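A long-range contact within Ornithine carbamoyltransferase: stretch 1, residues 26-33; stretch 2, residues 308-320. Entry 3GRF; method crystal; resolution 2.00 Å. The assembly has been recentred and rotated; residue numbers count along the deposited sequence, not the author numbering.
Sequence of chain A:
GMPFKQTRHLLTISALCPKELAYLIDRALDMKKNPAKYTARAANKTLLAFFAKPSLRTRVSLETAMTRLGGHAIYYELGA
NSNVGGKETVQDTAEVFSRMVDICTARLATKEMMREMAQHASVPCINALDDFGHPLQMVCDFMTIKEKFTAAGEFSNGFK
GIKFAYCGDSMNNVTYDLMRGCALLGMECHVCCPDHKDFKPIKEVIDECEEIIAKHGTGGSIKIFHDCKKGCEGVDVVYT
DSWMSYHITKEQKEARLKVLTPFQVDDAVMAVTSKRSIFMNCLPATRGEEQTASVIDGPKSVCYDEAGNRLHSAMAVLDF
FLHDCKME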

# COMPACT_ATOMS: atom_id res chain seq x y z
N ASP A 26 -6.40 -21.98 18.80
CA ASP A 26 -7.82 -21.82 19.06
C ASP A 26 -8.38 -20.44 18.72
O ASP A 26 -9.55 -20.30 18.35
CB ASP A 26 -8.10 -22.14 20.53
CG ASP A 26 -7.83 -23.56 20.87
OD1 ASP A 26 -7.99 -24.44 20.00
OD2 ASP A 26 -7.44 -23.79 22.04
N ARG A 27 -7.57 -19.40 18.90
CA ARG A 27 -8.02 -18.05 18.56
C ARG A 27 -8.14 -17.96 17.01
O ARG A 27 -9.14 -17.49 16.46
CB ARG A 27 -7.04 -17.04 19.14
CG ARG A 27 -7.42 -15.61 18.95
CD ARG A 27 -7.75 -15.05 20.28
NE ARG A 27 -7.98 -13.62 20.22
CZ ARG A 27 -8.88 -13.00 20.97
NH1 ARG A 27 -9.66 -13.69 21.79
NH2 ARG A 27 -9.03 -11.70 20.85
N ALA A 28 -7.12 -18.45 16.31
CA ALA A 28 -7.14 -18.50 14.84
C ALA A 28 -8.39 -19.22 14.37
O ALA A 28 -9.02 -18.82 13.41
CB ALA A 28 -5.89 -19.24 14.32
N LEU A 29 -8.68 -20.36 15.01
CA LEU A 29 -9.83 -21.18 14.64
C LEU A 29 -11.14 -20.44 14.91
O LEU A 29 -12.10 -20.53 14.12
CB LEU A 29 -9.80 -22.50 15.41
CG LEU A 29 -8.84 -23.58 14.95
CD1 LEU A 29 -8.84 -24.67 16.02
CD2 LEU A 29 -9.28 -24.10 13.56
N ASP A 30 -11.18 -19.71 16.00
CA ASP A 30 -12.43 -18.96 16.29
C ASP A 30 -12.58 -17.74 15.40
O ASP A 30 -13.69 -17.35 15.09
CB ASP A 30 -12.54 -18.52 17.74
CG ASP A 30 -13.91 -17.90 18.04
OD1 ASP A 30 -13.98 -16.74 18.47
OD2 ASP A 30 -14.94 -18.57 17.80
N MET A 31 -11.46 -17.13 15.01
CA MET A 31 -11.51 -16.01 14.04
C MET A 31 -11.83 -16.47 12.64
O MET A 31 -12.38 -15.70 11.87
CB MET A 31 -10.17 -15.28 13.99
CG MET A 31 -9.77 -14.66 15.30
SD MET A 31 -8.13 -14.02 15.19
CE MET A 31 -8.12 -12.82 16.52
N LYS A 32 -11.47 -17.71 12.31
CA LYS A 32 -11.92 -18.32 11.06
C LYS A 32 -13.39 -18.48 10.92
O LYS A 32 -13.97 -18.16 9.85
CB LYS A 32 -11.24 -19.66 10.82
CG LYS A 32 -11.35 -20.01 9.34
CD LYS A 32 -10.63 -21.33 9.03
CE LYS A 32 -10.82 -21.64 7.54
NZ LYS A 32 -10.16 -22.91 7.13
N LYS A 33 -14.00 -18.94 12.01
CA LYS A 33 -15.41 -19.26 12.09
C LYS A 33 -16.30 -18.10 12.41
O LYS A 33 -17.40 -18.03 11.89
CB LYS A 33 -15.60 -20.26 13.21
CG LYS A 33 -16.49 -21.39 12.77
CD LYS A 33 -16.69 -22.35 13.87
CE LYS A 33 -18.10 -22.21 14.43
NZ LYS A 33 -18.35 -23.43 15.23
N GLY A 308 -4.47 -20.72 2.80
CA GLY A 308 -5.50 -19.78 3.20
C GLY A 308 -5.51 -19.50 4.69
O GLY A 308 -5.92 -18.40 5.13
N ASN A 309 -5.10 -20.51 5.47
CA ASN A 309 -5.04 -20.43 6.95
C ASN A 309 -3.91 -19.51 7.44
O ASN A 309 -3.87 -19.13 8.61
CB ASN A 309 -4.90 -21.83 7.58
CG ASN A 309 -6.22 -22.59 7.62
OD1 ASN A 309 -7.30 -21.99 7.67
ND2 ASN A 309 -6.15 -23.90 7.62
N ARG A 310 -3.02 -19.10 6.55
CA ARG A 310 -2.07 -18.03 6.83
C ARG A 310 -2.80 -16.80 7.31
O ARG A 310 -2.33 -16.11 8.22
CB ARG A 310 -1.19 -17.67 5.61
CG ARG A 310 -0.11 -18.73 5.26
CD ARG A 310 0.85 -18.98 6.45
NE ARG A 310 1.64 -17.76 6.68
CZ ARG A 310 2.69 -17.36 5.94
NH1 ARG A 310 3.17 -18.12 4.95
NH2 ARG A 310 3.28 -16.21 6.19
N LEU A 311 -3.98 -16.57 6.73
CA LEU A 311 -4.80 -15.39 7.05
C LEU A 311 -5.22 -15.42 8.51
O LEU A 311 -4.93 -14.52 9.28
CB LEU A 311 -6.02 -15.26 6.09
CG LEU A 311 -7.13 -14.25 6.55
CD1 LEU A 311 -6.60 -12.81 6.72
CD2 LEU A 311 -8.38 -14.28 5.75
N HIS A 312 -5.97 -16.45 8.87
CA HIS A 312 -6.52 -16.52 10.22
C HIS A 312 -5.45 -16.69 11.30
O HIS A 312 -5.56 -16.17 12.39
CB HIS A 312 -7.51 -17.69 10.25
CG HIS A 312 -8.42 -17.73 9.07
ND1 HIS A 312 -9.35 -16.74 8.82
CD2 HIS A 312 -8.51 -18.60 8.04
CE1 HIS A 312 -10.00 -17.03 7.70
NE2 HIS A 312 -9.51 -18.16 7.22
N SER A 313 -4.40 -17.45 11.02
CA SER A 313 -3.28 -17.55 11.99
C SER A 313 -2.50 -16.23 12.12
O SER A 313 -1.87 -15.95 13.14
CB SER A 313 -2.39 -18.68 11.57
OG SER A 313 -2.01 -18.47 10.21
N ALA A 314 -2.57 -15.40 11.09
CA ALA A 314 -1.92 -14.09 11.14
C ALA A 314 -2.73 -13.19 12.01
O ALA A 314 -2.15 -12.44 12.80
CB ALA A 314 -1.74 -13.48 9.73
N MET A 315 -4.07 -13.23 11.89
CA MET A 315 -4.93 -12.34 12.66
C MET A 315 -4.74 -12.63 14.14
O MET A 315 -4.83 -11.73 14.98
CB MET A 315 -6.42 -12.53 12.32
CG MET A 315 -6.83 -12.35 10.86
SD MET A 315 -8.56 -12.79 10.49
CE MET A 315 -8.78 -14.30 11.41
N ALA A 316 -4.55 -13.91 14.47
CA ALA A 316 -4.39 -14.36 15.85
C ALA A 316 -3.08 -13.87 16.39
O ALA A 316 -2.99 -13.35 17.48
CB ALA A 316 -4.48 -15.88 15.95
N VAL A 317 -2.01 -14.09 15.65
CA VAL A 317 -0.73 -13.62 16.12
C VAL A 317 -0.61 -12.11 16.33
O VAL A 317 -0.11 -11.65 17.36
CB VAL A 317 0.37 -14.06 15.14
CG1 VAL A 317 1.65 -13.45 15.55
CG2 VAL A 317 0.44 -15.60 15.12
N LEU A 318 -1.07 -11.33 15.34
CA LEU A 318 -1.09 -9.86 15.41
C LEU A 318 -1.95 -9.42 16.58
O LEU A 318 -1.54 -8.66 17.39
CB LEU A 318 -1.61 -9.26 14.08
CG LEU A 318 -0.63 -9.54 12.89
CD1 LEU A 318 -1.22 -9.25 11.51
CD2 LEU A 318 0.68 -8.76 13.07
N ASP A 319 -3.15 -9.96 16.70
CA ASP A 319 -4.03 -9.60 17.79
C ASP A 319 -3.37 -9.78 19.13
O ASP A 319 -3.34 -8.87 19.96
CB ASP A 319 -5.30 -10.44 17.75
CG ASP A 319 -6.28 -10.04 18.82
OD1 ASP A 319 -6.85 -8.94 18.67
OD2 ASP A 319 -6.44 -10.79 19.82
N PHE A 320 -2.83 -10.97 19.34
CA PHE A 320 -2.14 -11.31 20.56
C PHE A 320 -0.97 -10.39 20.85
O PHE A 320 -0.80 -9.98 21.97
CB PHE A 320 -1.65 -12.74 20.43
CG PHE A 320 -1.09 -13.32 21.69
CD1 PHE A 320 -1.91 -13.56 22.78
CD2 PHE A 320 0.23 -13.71 21.76
CE1 PHE A 320 -1.41 -14.14 23.92
CE2 PHE A 320 0.74 -14.30 22.89
CZ PHE A 320 -0.09 -14.51 23.97

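Two helices from opposite ends of the sequence meet here, with touching residues at least 277 positions apart. Their axes approach to 7.9 Å, and their N-to-C directions differ by 119°. The contact buries 464 Å², both sides summed.

The close approach is centred on Ala28. Its CA lies 4.9 Å from the CA of Ser313, so the backbones come very near each other at this point. Small side chains line the crossing. Ala28 CB sits 3.6 Å from His312 O and 4.0 Å from Ala316 CB. Ser313 points its CB away from the first helix, which leaves its CA facing Ala28 CB at 3.9 Å. The chi1 of Ser313 is p, at 54°. In this rotamer its OG turns back along its own helix and donates a hydrogen bond to Asn309 O, with Ser313 OG and Asn309 O 2.5 Å apart. The hydroxyl is thus satisfied within its own helix.

Met31 has the largest covered area in the contact, and its CA-to-CB bond points toward the second helix. Its chi1 is m, and chi2 and chi3 are both t, so the side chain is extended. It runs along the second helix from Met315 to Asp319. Met31 CB packs against Met315 CE at 3.1 Å, a tight carbon-carbon distance. Met31 SD lies 4.2 Å from Ala316 CB, and Met31 CE reaches to 3.9 Å from Asp319 CB. Met315 differs at its end: chi1 is m and chi2 is t, but chi3 is m, at -42°. The last bend places its CE against Met31 CB.

Lys32 leaves its helix sideways. Its chi1 is t, at -161°, and chi2 to chi4 are all t, so the chain is fully stretched. This shape lets one side chain make two contacts. Near the base of the side chain, Lys32 CG lies over one face of the His312 ring, 3.4 Å from the ring centroid and 14° off the ring normal. This is a CH-pi contact. His312 presents that face with chi1 m and chi2 at -64°. At the far end, Lys32 NZ donates a hydrogen bond to Asn309 OD1, with Lys32 NZ and Asn309 OD1 3.1 Å apart. Asn309 points its CB sideways, but chi1 m brings its amide end nearer to the first helix. Its ND2 is bonded elsewhere in the structure.

Arg27 forms the salt bridge of the contact. Its CB points toward the second helix with chi1 t. Chi2 is off the usual wells at 112°, while chi3 is t. Arg27 CG lies 4.2 Å from Ala316 CB, and the chain then extends to Asp319. The carboxylate approaches the guanidinium at its edge, near the plane. Arg27 NH2 donates to Asp319 OD2 at 2.9 Å. A weak second bond runs from Arg27 NE to the same Asp319 OD2 at 3.2 Å. One oxygen therefore accepts from both nitrogens. Asp319 has chi1 t, and both its carboxylate oxygens also have partners elsewhere in the structure.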